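Local atomic coordinates of BepE protein (PDB entry 4YK3), a protein that is a Bartonella effector exported through the VirB type IV secretion system, whose BID domain, the part in this structure, probably helps direct it to the secretion machinery. Residues Y37-E40 / V41-W44; H43-K46 / I47-N51; L55-K58 / M59-L63. All coordinates share one frame; numbering follows the deposited sequence.

How the contacts relate
Contacts 1 and 2 lie on one helix, 32-49, and share H43 and W44. Contact 3 lies on the next helix, 56-64. Contact 1 is mainly a surface contact, with polar side chains reaching an indole and a thioether along the helix. Contacts 2 and 3 are partly buried. In contact 2 the touching groups are largely apolar, aromatic or sulfur-bearing, and the helix ends there. Contact 3 covers the start of its helix, with a buried side and a charged, hydrated side. The two helices meet through packing: V41 CG1 lies 3.5 Å from M59 SD, joining contacts 1 and 3, and C45 SG lies 3.7 Å from L55 CD1, joining contacts 2 and 3.

Contact 1. Residues Y37-E40 / V41-W44; sequences YQQE and VMHW
E40 and W44 make the main side-chain link of this local i to i+4 contact on helix 32-49. The BID domain is a four-helix bundle topped with a hook, and helix 32-49 packs against helices 56-64 and 97-129 in it. This stretch lies mostly at the surface. The main chain is regular alpha-helix, with V41, M42, H43 and W44 each giving the N-H to the carbonyl four residues earlier. E40 and W44 run alongside each other and point the same way. The E40 chain bends at its second torsion (chi2 76°), which brings its carboxylate to the indole nitrogen. W44 NE1 donates to E40 OE2 at 3.2 Å. The bond uses the anti side of the oxygen and lies somewhat out of the carboxylate plane. E40 CG sits at the edge of the indole, in its plane. H43 CD2 sits 3.6 Å above the W44 ring plane, over its centre. W44 is also stacked with H108, so the long helix 97-129 holds this ring as well.

On another side of the helix, M42 meets two glutamines. Q39 lies beside M42 and points the same way, with Q39 NE2 3.7 Å from M42 SD. V41 is buried. It packs on M59 of helix 56-64 and on L55, and M42 also touches M59. The Q39 amide is tied to its neighbour: Q39 NE2 gives a short 2.6 Å bond to Q38 OE1, in the carbonyl plane but bent, with the acceptor tilted from the plane of the Q39 amide. Q38 NE2 in turn lies 3.1 Å from M42 SD.

Contact 2. Residues H43-K46 / I47-N51; sequences HWCK and IVYGN
H43 meets I47 one turn later: I47 CD1 lies 3.2 Å from H43 NE2, and the two side chains run at a slant to each other. I47 N bonds to H43 O at 3.3 Å. W44 lies alongside I47. Its six-membered ring brings W44 CE3 to 3.6 Å from I47 CD1, so a single methyl serves both rings. W44 O accepts a bond from V48 N at 2.8 Å, and V48 CG2 also rests near this oxygen. C45 is buried. Its SG, turned beside the backbone N (chi1 -83°), approaches the Y49 ring at the edge, 5.3 Å from the ring centroid. This is a Cys sulfur-aromatic contact near the C-terminal end of helix 32-49 in the BID domain, a four-helix bundle with a hook. L109 of helix 97-129 touches both C45 and Y49, and Y49 OH bonds to P80 O. C45 O accepts from Y49 N at 2.7 Å, and C45 CB lies 3.4 Å from N51 O. K46 is exposed, and K46 O accepts a weak bond from G50 N at 2.9 Å. G50 is the first residue to leave helical angles. Its phi is positive (80°), a left-handed backbone conformation that turns the chain out of the helix toward N51.

Contact 3. Residues L55-K58 / M59-L63; sequences LKEK and MQEVL
M59 folds back over the L55 carbonyl on the buried side of helix 56-64, while E57 and E61 meet on the exposed side. On the tight side, M59 CG lies 3.4 Å from L55 O. The chain then bends at its last torsion (chi3 -68°), which brings M59 CE back to 3.7 Å from L55 O. L55 O is also the acceptor for M59 N, at 3.0 Å. One carbonyl is thus covered by both the backbone and the side chain of M59. V62 is buried too, and V62 CG2 touches K58 O at 3.2 Å, beside the bond from V62 N to that oxygen. L55 stands at the N-cap position of the helix. In a BID domain built round a four-helix bundle, this short helix packs between helices 32-49, 69-78 and 97-129. L55, K58 and V62 touch L72 of helix 69-78, while M59 packs on V41 of helix 32-49. M59 O accepts a hydrogen bond from Y116 OH of helix 97-129.

The other side is looser and polar. The carboxylates of E57 and E61 have nearly parallel planes, 5° apart, yet the two chains do not line up. E57 OE1 and E61 OE2 stay 4.7 Å apart, and the like charges may disfavour a closer approach. E61 OE1 lies by the K58 backbone and the start of its chain, 3.7 Å from K58 CA, and not at its ammonium. The ammonium of K58 is directed instead to Q75 OE1, which it hydrogen-bonds. A water bridges the exposed Q60 to the first turn. The water oxygen donates to K56 O at 2.7 Å and accepts from Q60 NE2, so K56 O holds this water as well as the backbone N-H of Q60.

Contact 1. Residues Y37-E40 / V41-W44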
loop_
_atom_site.group_PDB
_atom_site.type_symbol
_atom_site.label_atom_id
_atom_site.label_comp_id
_atom_site.label_asym_id
_atom_site.label_seq_id
_atom_site.Cartn_x
_atom_site.Cartn_y
_atom_site.Cartn_z
ATOM N N TYR A 37 -4.021 6.429 1.507
ATOM C CA TYR A 37 -2.760 5.703 1.379
ATOM C C TYR A 37 -2.784 4.706 0.221
ATOM O O TYR A 37 -1.782 4.524 -0.458
ATOM C CB TYR A 37 -2.419 4.977 2.682
ATOM C CG TYR A 37 -1.760 5.877 3.708
ATOM C CD1 TYR A 37 -0.560 6.500 3.425
ATOM C CD2 TYR A 37 -2.340 6.110 4.952
ATOM C CE1 TYR A 37 0.052 7.329 4.335
ATOM C CE2 TYR A 37 -1.716 6.941 5.887
ATOM C CZ TYR A 37 -0.528 7.550 5.564
ATOM O OH TYR A 37 0.112 8.379 6.451
ATOM N N GLN A 38 -3.925 4.055 0.014
ATOM C CA GLN A 38 -4.091 3.144 -1.107
ATOM C C GLN A 38 -3.771 3.864 -2.412
ATOM O O GLN A 38 -2.945 3.393 -3.205
ATOM C CB GLN A 38 -5.514 2.585 -1.136
ATOM C CG GLN A 38 -5.709 1.373 -2.041
ATOM C CD GLN A 38 -6.002 1.758 -3.470
ATOM O OE1 GLN A 38 -6.262 2.924 -3.760
ATOM N NE2 GLN A 38 -5.964 0.780 -4.376
ATOM N N GLN A 39 -4.421 5.007 -2.624
ATOM C CA GLN A 39 -4.141 5.843 -3.786
ATOM C C GLN A 39 -2.677 6.268 -3.872
ATOM O O GLN A 39 -2.111 6.362 -4.967
ATOM C CB GLN A 39 -5.029 7.077 -3.782
ATOM C CG GLN A 39 -6.483 6.772 -4.079
ATOM C CD GLN A 39 -6.663 6.099 -5.428
ATOM O OE1 GLN A 39 -6.543 6.737 -6.477
ATOM N NE2 GLN A 39 -6.955 4.802 -5.409
ATOM N N GLU A 40 -2.069 6.513 -2.717
ATOM C CA GLU A 40 -0.659 6.894 -2.648
ATOM C C GLU A 40 0.258 5.757 -3.100
ATOM O O GLU A 40 1.208 5.962 -3.858
ATOM C CB GLU A 40 -0.302 7.309 -1.219
ATOM C CG GLU A 40 0.962 8.103 -1.113
ATOM C CD GLU A 40 0.781 9.531 -1.570
ATOM O OE1 GLU A 40 -0.377 9.989 -1.584
ATOM O OE2 GLU A 40 1.795 10.181 -1.914
ATOM N N VAL A 41 -0.022 4.556 -2.601
ATOM C CA VAL A 41 0.708 3.372 -3.012
ATOM C C VAL A 41 0.618 3.205 -4.534
ATOM O O VAL A 41 1.623 2.933 -5.173
ATOM C CB VAL A 41 0.185 2.122 -2.270
ATOM C CG1 VAL A 41 0.730 0.833 -2.898
ATOM C CG2 VAL A 41 0.565 2.196 -0.789
ATOM N N MET A 42 -0.572 3.378 -5.114
ATOM C CA MET A 42 -0.711 3.157 -6.555
ATOM C C MET A 42 0.099 4.176 -7.346
ATOM O O MET A 42 0.676 3.849 -8.388
ATOM C CB MET A 42 -2.174 3.219 -6.996
ATOM C CG MET A 42 -3.034 2.118 -6.400
ATOM S SD MET A 42 -4.759 2.249 -6.885
ATOM C CE MET A 42 -4.633 2.138 -8.675
ATOM N N HIS A 43 0.117 5.415 -6.864
ATOM C CA HIS A 43 0.887 6.455 -7.533
ATOM C C HIS A 43 2.364 6.061 -7.592
ATOM O O HIS A 43 2.997 6.112 -8.639
ATOM C CB HIS A 43 0.733 7.796 -6.816
ATOM C CG HIS A 43 1.668 8.852 -7.315
ATOM N ND1 HIS A 43 1.429 9.576 -8.463
ATOM C CD2 HIS A 43 2.849 9.298 -6.829
ATOM C CE1 HIS A 43 2.419 10.428 -8.658
ATOM N NE2 HIS A 43 3.293 10.281 -7.679
ATOM N N TRP A 44 2.910 5.654 -6.460
ATOM C CA TRP A 44 4.321 5.354 -6.416
ATOM C C TRP A 44 4.631 4.007 -7.083
ATOM O O TRP A 44 5.756 3.813 -7.548
ATOM C CB TRP A 44 4.840 5.410 -4.968
ATOM C CG TRP A 44 4.822 6.828 -4.432
ATOM C CD1 TRP A 44 3.993 7.317 -3.464
ATOM C CD2 TRP A 44 5.622 7.945 -4.871
ATOM N NE1 TRP A 44 4.230 8.643 -3.268
ATOM C CE2 TRP A 44 5.219 9.063 -4.113
ATOM C CE3 TRP A 44 6.633 8.104 -5.825
ATOM C CZ2 TRP A 44 5.796 10.335 -4.272
ATOM C CZ3 TRP A 44 7.202 9.358 -5.988
ATOM C CH2 TRP A 44 6.791 10.456 -5.208
#

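Contact 2. Residues H43-K46 / I47-N51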
loop_
_atom_site.group_PDB
_atom_site.type_symbol
_atom_site.label_atom_id
_atom_site.label_comp_id
_atom_site.label_asym_id
_atom_site.label_seq_id
_atom_site.Cartn_x
_atom_site.Cartn_y
_atom_site.Cartn_z
ATOM N N HIS A 43 0.117 5.415 -6.864
ATOM C CA HIS A 43 0.887 6.455 -7.533
ATOM C C HIS A 43 2.364 6.061 -7.592
ATOM O O HIS A 43 2.997 6.112 -8.639
ATOM C CB HIS A 43 0.733 7.796 -6.816
ATOM C CG HIS A 43 1.668 8.852 -7.315
ATOM N ND1 HIS A 43 1.429 9.576 -8.463
ATOM C CD2 HIS A 43 2.849 9.298 -6.829
ATOM C CE1 HIS A 43 2.419 10.428 -8.658
ATOM N NE2 HIS A 43 3.293 10.281 -7.679
ATOM N N TRP A 44 2.910 5.654 -6.460
ATOM C CA TRP A 44 4.321 5.354 -6.416
ATOM C C TRP A 44 4.631 4.007 -7.083
ATOM O O TRP A 44 5.756 3.813 -7.548
ATOM C CB TRP A 44 4.840 5.410 -4.968
ATOM C CG TRP A 44 4.822 6.828 -4.432
ATOM C CD1 TRP A 44 3.993 7.317 -3.464
ATOM C CD2 TRP A 44 5.622 7.945 -4.871
ATOM N NE1 TRP A 44 4.230 8.643 -3.268
ATOM C CE2 TRP A 44 5.219 9.063 -4.113
ATOM C CE3 TRP A 44 6.633 8.104 -5.825
ATOM C CZ2 TRP A 44 5.796 10.335 -4.272
ATOM C CZ3 TRP A 44 7.202 9.358 -5.988
ATOM C CH2 TRP A 44 6.791 10.456 -5.208
ATOM N N CYS A 45 3.654 3.092 -7.155
ATOM C CA CYS A 45 3.864 1.858 -7.930
ATOM C C CYS A 45 4.066 2.217 -9.396
ATOM O O CYS A 45 4.963 1.686 -10.059
ATOM C CB CYS A 45 2.694 0.866 -7.799
ATOM S SG CYS A 45 2.807 -0.154 -6.308
ATOM N N LYS A 46 3.244 3.138 -9.892
ATOM C CA LYS A 46 3.398 3.610 -11.264
ATOM C C LYS A 46 4.818 4.146 -11.504
ATOM O O LYS A 46 5.420 3.887 -12.530
ATOM C CB LYS A 46 2.369 4.687 -11.594
ATOM C CG LYS A 46 2.388 5.109 -13.054
ATOM C CD LYS A 46 1.713 6.450 -13.267
ATOM C CE LYS A 46 0.259 6.277 -13.686
ATOM N NZ LYS A 46 -0.384 7.573 -14.071
ATOM N N ILE A 47 5.359 4.869 -10.532
ATOM C CA ILE A 47 6.687 5.456 -10.687
ATOM C C ILE A 47 7.817 4.439 -10.513
ATOM O O ILE A 47 8.775 4.433 -11.288
ATOM C CB ILE A 47 6.840 6.631 -9.724
ATOM C CG1 ILE A 47 6.024 7.811 -10.255
ATOM C CG2 ILE A 47 8.291 7.036 -9.573
ATOM C CD1 ILE A 47 5.611 8.732 -9.184
ATOM N N VAL A 48 7.706 3.574 -9.509
ATOM C CA VAL A 48 8.773 2.628 -9.220
ATOM C C VAL A 48 8.747 1.437 -10.192
ATOM O O VAL A 48 9.792 0.953 -10.638
ATOM C CB VAL A 48 8.663 2.159 -7.780
ATOM C CG1 VAL A 48 9.556 0.981 -7.532
ATOM C CG2 VAL A 48 8.968 3.305 -6.828
ATOM N N TYR A 49 7.543 0.978 -10.523
ATOM C CA TYR A 49 7.373 -0.231 -11.316
ATOM C C TYR A 49 6.883 0.008 -12.745
ATOM O O TYR A 49 6.861 -0.918 -13.555
ATOM C CB TYR A 49 6.378 -1.176 -10.627
ATOM C CG TYR A 49 6.861 -1.711 -9.301
ATOM C CD1 TYR A 49 8.039 -2.445 -9.219
ATOM C CD2 TYR A 49 6.133 -1.501 -8.140
ATOM C CE1 TYR A 49 8.479 -2.958 -8.017
ATOM C CE2 TYR A 49 6.562 -2.007 -6.929
ATOM C CZ TYR A 49 7.734 -2.733 -6.874
ATOM O OH TYR A 49 8.159 -3.250 -5.676
ATOM N N GLY A 50 6.439 1.222 -13.046
ATOM C CA GLY A 50 5.854 1.485 -14.348
ATOM C C GLY A 50 4.404 1.041 -14.458
ATOM O O GLY A 50 3.834 1.053 -15.542
ATOM N N ASN A 51 3.803 0.655 -13.333
ATOM C CA ASN A 51 2.445 0.126 -13.335
ATOM C C ASN A 51 1.763 0.348 -11.983
ATOM O O ASN A 51 2.198 -0.184 -10.960
ATOM C CB ASN A 51 2.457 -1.361 -13.671
ATOM C CG ASN A 51 1.063 -1.956 -13.729
ATOM O OD1 ASN A 51 0.454 -2.257 -12.700
ATOM N ND2 ASN A 51 0.559 -2.151 -14.937
#

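Contact 3. Residues L55-K58 / M59-L63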
loop_
_atom_site.group_PDB
_atom_site.type_symbol
_atom_site.label_atom_id
_atom_site.label_comp_id
_atom_site.label_asym_id
_atom_site.label_seq_id
_atom_site.Cartn_x
_atom_site.Cartn_y
_atom_site.Cartn_z
ATOM N N LEU A 55 0.389 -3.558 -6.871
ATOM C CA LEU A 55 0.084 -3.975 -5.509
ATOM C C LEU A 55 -1.410 -3.924 -5.171
ATOM O O LEU A 55 -1.800 -4.087 -4.003
ATOM C CB LEU A 55 0.868 -3.104 -4.522
ATOM C CG LEU A 55 2.360 -3.413 -4.444
ATOM C CD1 LEU A 55 3.036 -2.513 -3.426
ATOM C CD2 LEU A 55 2.562 -4.876 -4.083
ATOM N N LYS A 56 -2.253 -3.691 -6.167
ATOM C CA LYS A 56 -3.673 -3.499 -5.870
ATOM C C LYS A 56 -4.315 -4.712 -5.194
ATOM O O LYS A 56 -5.004 -4.578 -4.163
ATOM C CB LYS A 56 -4.440 -3.152 -7.138
ATOM C CG LYS A 56 -4.292 -1.694 -7.535
ATOM C CD LYS A 56 -5.333 -1.353 -8.569
ATOM C CE LYS A 56 -6.691 -1.753 -8.075
ATOM N NZ LYS A 56 -7.774 -1.245 -8.970
ATOM N N GLU A 57 -4.073 -5.880 -5.768
ATOM C CA GLU A 57 -4.609 -7.129 -5.241
ATOM C C GLU A 57 -4.151 -7.390 -3.800
ATOM O O GLU A 57 -4.960 -7.711 -2.923
ATOM C CB GLU A 57 -4.195 -8.285 -6.147
ATOM C CG GLU A 57 -4.810 -9.627 -5.806
ATOM C CD GLU A 57 -4.654 -10.624 -6.943
ATOM O OE1 GLU A 57 -3.500 -10.936 -7.317
ATOM O OE2 GLU A 57 -5.689 -11.072 -7.478
ATOM N N LYS A 58 -2.856 -7.229 -3.551
ATOM C CA LYS A 58 -2.312 -7.489 -2.230
ATOM C C LYS A 58 -2.828 -6.487 -1.195
ATOM O O LYS A 58 -2.977 -6.830 -0.032
ATOM C CB LYS A 58 -0.783 -7.479 -2.259
ATOM C CG LYS A 58 -0.176 -8.706 -2.946
ATOM C CD LYS A 58 1.158 -9.108 -2.333
ATOM C CE LYS A 58 1.711 -10.368 -2.991
ATOM N NZ LYS A 58 2.910 -10.908 -2.285
ATOM N N MET A 59 -3.090 -5.253 -1.611
ATOM C CA MET A 59 -3.635 -4.275 -0.686
ATOM C C MET A 59 -5.068 -4.651 -0.310
ATOM O O MET A 59 -5.479 -4.449 0.830
ATOM C CB MET A 59 -3.577 -2.863 -1.273
ATOM C CG MET A 59 -2.202 -2.214 -1.143
ATOM S SD MET A 59 -2.268 -0.468 -1.543
ATOM C CE MET A 59 -2.634 -0.509 -3.318
ATOM N N GLN A 60 -5.811 -5.213 -1.263
ATOM C CA GLN A 60 -7.155 -5.707 -0.974
ATOM C C GLN A 60 -7.057 -6.877 -0.014
ATOM O O GLN A 60 -7.860 -7.001 0.908
ATOM C CB GLN A 60 -7.896 -6.129 -2.245
ATOM C CG GLN A 60 -8.331 -4.968 -3.129
ATOM C CD GLN A 60 -9.276 -4.015 -2.418
ATOM O OE1 GLN A 60 -10.373 -4.401 -2.003
ATOM N NE2 GLN A 60 -8.849 -2.763 -2.263
ATOM N N GLU A 61 -6.053 -7.722 -0.213
ATOM C CA GLU A 61 -5.891 -8.895 0.636
ATOM C C GLU A 61 -5.599 -8.490 2.068
ATOM O O GLU A 61 -6.080 -9.117 3.012
ATOM C CB GLU A 61 -4.786 -9.803 0.098
ATOM C CG GLU A 61 -5.281 -10.693 -1.039
ATOM C CD GLU A 61 -4.163 -11.309 -1.864
ATOM O OE1 GLU A 61 -2.972 -11.097 -1.534
ATOM O OE2 GLU A 61 -4.487 -12.008 -2.846
ATOM N N VAL A 62 -4.837 -7.414 2.230
ATOM C CA VAL A 62 -4.513 -6.935 3.555
ATOM C C VAL A 62 -5.773 -6.452 4.294
ATOM O O VAL A 62 -5.899 -6.681 5.488
ATOM C CB VAL A 62 -3.438 -5.852 3.479
ATOM C CG1 VAL A 62 -3.284 -5.143 4.813
ATOM C CG2 VAL A 62 -2.116 -6.484 3.046
ATOM N N LEU A 63 -6.714 -5.825 3.593
ATOM C CA LEU A 63 -7.984 -5.458 4.230
ATOM C C LEU A 63 -8.651 -6.670 4.873
ATOM O O LEU A 63 -9.135 -6.578 5.994
ATOM C CB LEU A 63 -8.950 -4.806 3.234
ATOM C CG LEU A 63 -8.632 -3.369 2.816
ATOM C CD1 LEU A 63 -9.782 -2.756 2.030
ATOM C CD2 LEU A 63 -8.312 -2.522 4.043
HETATM O O HOH W 1 -6.128 -2.160 -3.594
#